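Local coordinates for DUF985 domain-containing protein (PDB 1YUD), which is of unknown function but belongs to the cupin superfamily, whose beta-barrel fold it shares, and forms a two-subunit assembly of identical chains in the crystal, at residues A[64-75]-A[107-118]. Sequence-based numbering, arbitrary orientation.
Sequences FHRLTADEMWYF and PQFLVPKGCIFG
The Phe117 ring is enclosed by both segments: His65 lies obliquely over one face, ring centroids 4.4 Å apart and planes at 42°, while Val111 CG2 of its own segment covers the centre of the other. Leu67 CD2 meets the rim in plane at Phe117 CZ, 3.5 Å away, and Trp73 and Glu71 also approach the edge. With CG held between the backbone N and carbonyl carbon (chi1 64°), Phe117 is directed into this cluster. Val111 CG1 instead packs against Trp73 CD1 at 3.5 Å. Arg66 lies beside Ile116, whose CD1 sits at the guanidinium edge, 3.5 Å from NH2. With the chain beyond CB removed, as in an alanine at Arg66, Ile116 CG1 and CD1 would probably lose their contacts with NE and NH2. Two antiparallel pairings are linked by the turns: His65 and Phe117 exchange backbone hydrogen bonds, as do Trp73 and Phe109, and between them Lys113 N donates to Asp70 OD2 at 2.8 Å. Beyond, Gln108 CG and OE1 come obliquely against the Tyr74 ring, and Gln108 OE1 and Tyr74 OH both hydrogen-bond Ser51 OG of the second subunit. Strand 71-76 joins strands 109-111 and 126-133 in one cupin sheet, strand 116-121 joins 62-66 and 81-86 in the other, and Trp73 and Phe117 reach Ile83 and Met85, respectively.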
ATOM      1  N   PHE A  64     -19.413   1.463  -8.684  1.00 60.35           N
ATOM      2  CA  PHE A  64     -19.237   2.899  -8.644  1.00 59.79           C
ATOM      3  C   PHE A  64     -19.675   3.485  -7.310  1.00 59.18           C
ATOM      4  O   PHE A  64     -20.775   3.203  -6.827  1.00 59.40           O
ATOM      5  CB  PHE A  64     -20.020   3.548  -9.776  1.00 60.35           C
ATOM      6  CG  PHE A  64     -19.361   3.416 -11.113  1.00 61.79           C
ATOM      7  CD1 PHE A  64     -20.017   2.796 -12.173  1.00 63.38           C
ATOM      8  CD2 PHE A  64     -18.090   3.940 -11.328  1.00 61.62           C
ATOM      9  CE1 PHE A  64     -19.419   2.700 -13.436  1.00 62.00           C
ATOM     10  CE2 PHE A  64     -17.483   3.850 -12.579  1.00 61.30           C
ATOM     11  CZ  PHE A  64     -18.150   3.230 -13.634  1.00 62.56           C
ATOM     12  N   HIS A  65     -18.794   4.300  -6.731  1.00 58.10           N
ATOM     13  CA  HIS A  65     -19.012   4.969  -5.445  1.00 55.83           C
ATOM     14  C   HIS A  65     -18.065   6.169  -5.361  1.00 54.44           C
ATOM     15  O   HIS A  65     -17.077   6.239  -6.076  1.00 53.94           O
ATOM     16  CB  HIS A  65     -18.720   3.996  -4.305  1.00 55.07           C
ATOM     17  CG  HIS A  65     -17.357   3.379  -4.377  1.00 52.64           C
ATOM     18  ND1 HIS A  65     -16.358   3.665  -3.473  1.00 51.41           N
ATOM     19  CD2 HIS A  65     -16.820   2.514  -5.269  1.00 52.06           C
ATOM     20  CE1 HIS A  65     -15.264   3.003  -3.805  1.00 51.02           C
ATOM     21  NE2 HIS A  65     -15.518   2.297  -4.891  1.00 51.49           N
ATOM     22  N   ARG A  66     -18.356   7.109  -4.480  1.00 54.72           N
ATOM     23  CA  ARG A  66     -17.507   8.283  -4.367  1.00 56.76           C
ATOM     24  C   ARG A  66     -16.982   8.529  -2.956  1.00 56.94           C
ATOM     25  O   ARG A  66     -17.699   8.361  -1.971  1.00 57.28           O
ATOM     26  CB  ARG A  66     -18.270   9.511  -4.844  1.00 58.87           C
ATOM     27  CG  ARG A  66     -17.494  10.795  -4.760  1.00 60.29           C
ATOM     28  CD  ARG A  66     -18.451  11.964  -4.794  1.00 63.80           C
ATOM     29  NE  ARG A  66     -19.262  11.988  -6.008  1.00 65.04           N
ATOM     30  CZ  ARG A  66     -20.265  12.835  -6.211  1.00 66.27           C
ATOM     31  NH1 ARG A  66     -20.589  13.724  -5.281  1.00 66.49           N
ATOM     32  NH2 ARG A  66     -20.934  12.804  -7.352  1.00 67.22           N
ATOM     33  N   LEU A  67     -15.718   8.928  -2.871  1.00 56.95           N
ATOM     34  CA  LEU A  67     -15.078   9.205  -1.591  1.00 55.85           C
ATOM     35  C   LEU A  67     -14.833  10.694  -1.393  1.00 54.10           C
ATOM     36  O   LEU A  67     -14.840  11.471  -2.345  1.00 54.01           O
ATOM     37  CB  LEU A  67     -13.749   8.453  -1.494  1.00 55.70           C
ATOM     38  CG  LEU A  67     -13.785   6.995  -1.030  1.00 55.83           C
ATOM     39  CD1 LEU A  67     -15.090   6.332  -1.434  1.00 53.80           C
ATOM     40  CD2 LEU A  67     -12.577   6.262  -1.612  1.00 54.94           C
ATOM     41  N   THR A  68     -14.613  11.072  -0.141  1.00 52.20           N
ATOM     42  CA  THR A  68     -14.360  12.454   0.235  1.00 48.40           C
ATOM     43  C   THR A  68     -12.862  12.677   0.282  1.00 45.85           C
ATOM     44  O   THR A  68     -12.388  13.802   0.237  1.00 46.44           O
ATOM     45  CB  THR A  68     -14.954  12.747   1.623  1.00 48.61           C
ATOM     46  OG1 THR A  68     -16.378  12.849   1.515  1.00 49.61           O
ATOM     47  CG2 THR A  68     -14.389  14.024   2.203  1.00 50.35           C
ATOM     48  N   ALA A  69     -12.113  11.590   0.361  1.00 43.78           N
ATOM     49  CA  ALA A  69     -10.672  11.690   0.436  1.00 42.65           C
ATOM     50  C   ALA A  69      -9.998  10.834  -0.629  1.00 43.26           C
ATOM     51  O   ALA A  69     -10.625   9.980  -1.250  1.00 45.11           O
ATOM     52  CB  ALA A  69     -10.201  11.279   1.826  1.00 39.93           C
ATOM     53  N   ASP A  70      -8.720  11.083  -0.858  1.00 43.23           N
ATOM     54  CA  ASP A  70      -7.985  10.312  -1.833  1.00 44.03           C
ATOM     55  C   ASP A  70      -7.826   8.885  -1.327  1.00 43.43           C
ATOM     56  O   ASP A  70      -8.008   8.601  -0.139  1.00 42.39           O
ATOM     57  CB  ASP A  70      -6.601  10.930  -2.056  1.00 47.18           C
ATOM     58  CG  ASP A  70      -6.657  12.214  -2.847  1.00 48.00           C
ATOM     59  OD1 ASP A  70      -5.595  12.856  -2.989  1.00 49.67           O
ATOM     60  OD2 ASP A  70      -7.754  12.569  -3.329  1.00 49.08           O
ATOM     61  N   GLU A  71      -7.469   7.981  -2.225  1.00 41.79           N
ATOM     62  CA  GLU A  71      -7.286   6.613  -1.819  1.00 42.02           C
ATOM     63  C   GLU A  71      -6.130   6.021  -2.586  1.00 42.02           C
ATOM     64  O   GLU A  71      -6.105   6.043  -3.808  1.00 45.21           O
ATOM     65  CB  GLU A  71      -8.560   5.816  -2.079  1.00 42.50           C
ATOM     66  CG  GLU A  71      -8.614   4.485  -1.361  1.00 46.29           C
ATOM     67  CD  GLU A  71      -9.923   3.756  -1.605  1.00 50.47           C
ATOM     68  OE1 GLU A  71     -10.064   3.081  -2.650  1.00 51.79           O
ATOM     69  OE2 GLU A  71     -10.825   3.878  -0.753  1.00 52.68           O
HETATM   70  N   MSE A  72      -5.144   5.508  -1.878  1.00 40.62           N
HETATM   71  CA  MSE A  72      -4.047   4.913  -2.580  1.00 41.34           C
HETATM   72  C   MSE A  72      -4.376   3.441  -2.780  1.00 41.23           C
HETATM   73  O   MSE A  72      -5.087   2.833  -1.980  1.00 42.09           O
HETATM   74  CB  MSE A  72      -2.749   5.120  -1.798  1.00 45.27           C
HETATM   75  CG  MSE A  72      -2.085   6.483  -2.078  1.00 46.68           C
HETATM   76 SE   MSE A  72      -1.399   6.654  -3.903  1.00 54.98          SE
HETATM   77  CE  MSE A  72      -0.022   5.293  -3.799  1.00 45.69           C
ATOM     78  N   TRP A  73      -3.893   2.873  -3.872  1.00 39.98           N
ATOM     79  CA  TRP A  73      -4.147   1.480  -4.149  1.00 39.16           C
ATOM     80  C   TRP A  73      -2.838   0.747  -4.307  1.00 38.81           C
ATOM     81  O   TRP A  73      -2.009   1.112  -5.136  1.00 40.19           O
ATOM     82  CB  TRP A  73      -4.983   1.335  -5.420  1.00 39.95           C
ATOM     83  CG  TRP A  73      -6.451   1.615  -5.212  1.00 43.48           C
ATOM     84  CD1 TRP A  73      -7.004   2.756  -4.706  1.00 44.34           C
ATOM     85  CD2 TRP A  73      -7.550   0.744  -5.531  1.00 42.99           C
ATOM     86  NE1 TRP A  73      -8.379   2.653  -4.691  1.00 44.47           N
ATOM     87  CE2 TRP A  73      -8.740   1.426  -5.193  1.00 43.65           C
ATOM     88  CE3 TRP A  73      -7.642  -0.548  -6.072  1.00 43.08           C
ATOM     89  CZ2 TRP A  73     -10.011   0.866  -5.379  1.00 42.96           C
ATOM     90  CZ3 TRP A  73      -8.904  -1.107  -6.260  1.00 43.34           C
ATOM     91  CH2 TRP A  73     -10.073  -0.396  -5.913  1.00 43.18           C
ATOM     92  N   TYR A  74      -2.644  -0.289  -3.506  1.00 37.00           N
ATOM     93  CA  TYR A  74      -1.424  -1.076  -3.594  1.00 35.92           C
ATOM     94  C   TYR A  74      -1.825  -2.425  -4.173  1.00 36.83           C
ATOM     95  O   TYR A  74      -2.996  -2.799  -4.127  1.00 39.47           O
ATOM     96  CB  TYR A  74      -0.812  -1.216  -2.196  1.00 33.52           C
ATOM     97  CG  TYR A  74      -0.454   0.132  -1.607  1.00 29.19           C
ATOM     98  CD1 TYR A  74       0.785   0.713  -1.858  1.00 25.13           C
ATOM     99  CD2 TYR A  74      -1.391   0.867  -0.893  1.00 25.30           C
ATOM    100  CE1 TYR A  74       1.077   1.993  -1.420  1.00 24.55           C
ATOM    101  CE2 TYR A  74      -1.113   2.151  -0.460  1.00 25.42           C
ATOM    102  CZ  TYR A  74       0.123   2.712  -0.734  1.00 25.36           C
ATOM    103  OH  TYR A  74       0.377   4.022  -0.395  1.00 24.38           O
ATOM    104  N   PHE A  75      -0.874  -3.153  -4.727  1.00 36.17           N
ATOM    105  CA  PHE A  75      -1.189  -4.446  -5.304  1.00 35.81           C
ATOM    106  C   PHE A  75      -0.422  -5.551  -4.593  1.00 36.38           C
ATOM    107  O   PHE A  75       0.817  -5.582  -4.617  1.00 35.36           O
ATOM    108  CB  PHE A  75      -0.833  -4.460  -6.791  1.00 34.60           C
ATOM    109  CG  PHE A  75      -1.262  -5.702  -7.497  1.00 33.97           C
ATOM    110  CD1 PHE A  75      -2.575  -5.839  -7.948  1.00 36.46           C
ATOM    111  CD2 PHE A  75      -0.369  -6.753  -7.688  1.00 33.47           C
ATOM    112  CE1 PHE A  75      -3.004  -7.020  -8.591  1.00 35.22           C
ATOM    113  CE2 PHE A  75      -0.775  -7.935  -8.320  1.00 34.76           C
ATOM    114  CZ  PHE A  75      -2.101  -8.067  -8.776  1.00 34.71           C
ATOM    115  N   PRO A 107       1.946  -1.177  -9.951  1.00 46.67           N
ATOM    116  CA  PRO A 107       1.535  -1.637  -8.620  1.00 44.32           C
ATOM    117  C   PRO A 107       0.770  -0.642  -7.751  1.00 42.81           C
ATOM    118  O   PRO A 107      -0.004  -1.049  -6.878  1.00 44.92           O
ATOM    119  CB  PRO A 107       2.847  -2.077  -7.992  1.00 43.25           C
ATOM    120  CG  PRO A 107       3.590  -2.600  -9.168  1.00 43.65           C
ATOM    121  CD  PRO A 107       3.358  -1.507 -10.185  1.00 44.62           C
ATOM    122  N   GLN A 108       0.965   0.652  -7.975  1.00 38.07           N
ATOM    123  CA  GLN A 108       0.240   1.639  -7.177  1.00 35.31           C
ATOM    124  C   GLN A 108      -0.564   2.587  -8.036  1.00 33.81           C
ATOM    125  O   GLN A 108      -0.208   2.880  -9.169  1.00 37.10           O
ATOM    126  CB  GLN A 108       1.198   2.479  -6.317  1.00 34.35           C
ATOM    127  CG  GLN A 108       1.466   1.935  -4.920  1.00 32.46           C
ATOM    128  CD  GLN A 108       2.734   2.516  -4.316  1.00 34.90           C
ATOM    129  OE1 GLN A 108       2.740   3.640  -3.792  1.00 31.10           O
ATOM    130  NE2 GLN A 108       3.829   1.755  -4.402  1.00 33.63           N
ATOM    131  N   PHE A 109      -1.661   3.073  -7.495  1.00 30.38           N
ATOM    132  CA  PHE A 109      -2.440   4.015  -8.231  1.00 29.24           C
ATOM    133  C   PHE A 109      -3.184   4.889  -7.255  1.00 31.77           C
ATOM    134  O   PHE A 109      -3.574   4.442  -6.177  1.00 33.50           O
ATOM    135  CB  PHE A 109      -3.428   3.338  -9.169  1.00 25.01           C
ATOM    136  CG  PHE A 109      -4.132   4.313 -10.047  1.00 20.63           C
ATOM    137  CD1 PHE A 109      -3.557   4.732 -11.236  1.00 19.37           C
ATOM    138  CD2 PHE A 109      -5.288   4.931  -9.619  1.00 19.95           C
ATOM    139  CE1 PHE A 109      -4.119   5.758 -11.975  1.00 15.47           C
ATOM    140  CE2 PHE A 109      -5.852   5.958 -10.359  1.00 19.54           C
ATOM    141  CZ  PHE A 109      -5.260   6.363 -11.531  1.00 15.46           C
ATOM    142  N   LEU A 110      -3.405   6.134  -7.651  1.00 33.66           N
ATOM    143  CA  LEU A 110      -4.083   7.078  -6.793  1.00 36.31           C
ATOM    144  C   LEU A 110      -5.410   7.534  -7.385  1.00 38.39           C
ATOM    145  O   LEU A 110      -5.454   8.235  -8.392  1.00 40.33           O
ATOM    146  CB  LEU A 110      -3.136   8.259  -6.541  1.00 34.07           C
ATOM    147  CG  LEU A 110      -3.608   9.449  -5.726  1.00 32.18           C
ATOM    148  CD1 LEU A 110      -4.457  10.329  -6.601  1.00 32.09           C
ATOM    149  CD2 LEU A 110      -4.354   8.970  -4.489  1.00 31.26           C
ATOM    150  N   VAL A 111      -6.498   7.122  -6.755  1.00 41.60           N
ATOM    151  CA  VAL A 111      -7.822   7.500  -7.214  1.00 44.85           C
ATOM    152  C   VAL A 111      -8.228   8.789  -6.490  1.00 48.88           C
ATOM    153  O   VAL A 111      -8.600   8.781  -5.309  1.00 49.21           O
ATOM    154  CB  VAL A 111      -8.844   6.332  -6.985  1.00 42.98           C
ATOM    155  CG1 VAL A 111      -8.597   5.668  -5.651  1.00 39.92           C
ATOM    156  CG2 VAL A 111     -10.262   6.859  -7.070  1.00 41.73           C
ATOM    157  N   PRO A 112      -8.140   9.925  -7.202  1.00 52.53           N
ATOM    158  CA  PRO A 112      -8.469  11.265  -6.692  1.00 54.07           C
ATOM    159  C   PRO A 112      -9.841  11.379  -6.079  1.00 54.29           C
ATOM    160  O   PRO A 112     -10.807  10.857  -6.622  1.00 56.40           O
ATOM    161  CB  PRO A 112      -8.312  12.165  -7.926  1.00 54.69           C
ATOM    162  CG  PRO A 112      -8.599  11.244  -9.070  1.00 55.12           C
ATOM    163  CD  PRO A 112      -7.863   9.976  -8.650  1.00 53.33           C
ATOM    164  N   LYS A 113      -9.921  12.076  -4.953  1.00 54.60           N
ATOM    165  CA  LYS A 113     -11.190  12.262  -4.267  1.00 54.62           C
ATOM    166  C   LYS A 113     -12.185  13.033  -5.118  1.00 54.49           C
ATOM    167  O   LYS A 113     -11.824  13.615  -6.144  1.00 53.49           O
ATOM    168  CB  LYS A 113     -10.981  12.996  -2.938  1.00 55.62           C
ATOM    169  CG  LYS A 113     -10.388  14.392  -3.059  1.00 57.76           C
ATOM    170  CD  LYS A 113     -10.215  15.030  -1.681  1.00 57.77           C
ATOM    171  CE  LYS A 113      -9.614  16.425  -1.778  1.00 58.26           C
ATOM    172  NZ  LYS A 113      -9.412  17.020  -0.430  1.00 59.05           N
ATOM    173  N   GLY A 114     -13.441  13.025  -4.681  1.00 54.97           N
ATOM    174  CA  GLY A 114     -14.493  13.736  -5.384  1.00 54.71           C
ATOM    175  C   GLY A 114     -14.915  13.122  -6.704  1.00 55.16           C
ATOM    176  O   GLY A 114     -15.807  13.651  -7.370  1.00 56.45           O
ATOM    177  N   CYS A 115     -14.287  12.016  -7.091  1.00 53.79           N
ATOM    178  CA  CYS A 115     -14.639  11.371  -8.346  1.00 53.38           C
ATOM    179  C   CYS A 115     -15.349  10.032  -8.117  1.00 55.21           C
ATOM    180  O   CYS A 115     -15.057   9.318  -7.146  1.00 55.29           O
ATOM    181  CB  CYS A 115     -13.385  11.145  -9.185  1.00 51.49           C
ATOM    182  SG  CYS A 115     -12.680   9.495  -9.016  1.00 49.39           S
ATOM    183  N   ILE A 116     -16.279   9.698  -9.015  1.00 55.39           N
ATOM    184  CA  ILE A 116     -17.023   8.441  -8.931  1.00 54.59           C
ATOM    185  C   ILE A 116     -16.254   7.362  -9.677  1.00 52.09           C
ATOM    186  O   ILE A 116     -15.989   7.494 -10.867  1.00 52.06           O
ATOM    187  CB  ILE A 116     -18.443   8.580  -9.533  1.00 56.59           C
ATOM    188  CG1 ILE A 116     -19.267   9.560  -8.682  1.00 57.19           C
ATOM    189  CG2 ILE A 116     -19.131   7.203  -9.594  1.00 57.53           C
ATOM    190  CD1 ILE A 116     -20.616   9.939  -9.288  1.00 57.26           C
ATOM    191  N   PHE A 117     -15.906   6.290  -8.968  1.00 49.57           N
ATOM    192  CA  PHE A 117     -15.115   5.208  -9.544  1.00 46.50           C
ATOM    193  C   PHE A 117     -15.505   3.808  -9.064  1.00 46.86           C
ATOM    194  O   PHE A 117     -16.204   3.646  -8.057  1.00 46.55           O
ATOM    195  CB  PHE A 117     -13.640   5.432  -9.204  1.00 43.69           C
ATOM    196  CG  PHE A 117     -13.341   5.368  -7.724  1.00 38.93           C
ATOM    197  CD1 PHE A 117     -13.851   6.324  -6.850  1.00 35.79           C
ATOM    198  CD2 PHE A 117     -12.556   4.344  -7.208  1.00 35.25           C
ATOM    199  CE1 PHE A 117     -13.580   6.261  -5.479  1.00 35.47           C
ATOM    200  CE2 PHE A 117     -12.282   4.275  -5.844  1.00 35.27           C
ATOM    201  CZ  PHE A 117     -12.795   5.234  -4.979  1.00 34.00           C
ATOM    202  N   GLY A 118     -15.006   2.810  -9.792  1.00 45.12           N
ATOM    203  CA  GLY A 118     -15.258   1.419  -9.486  1.00 44.36           C
ATOM    204  C   GLY A 118     -14.157   0.593 -10.121  1.00 46.02           C
ATOM    205  O   GLY A 118     -13.285   1.135 -10.789  1.00 46.87           O
TER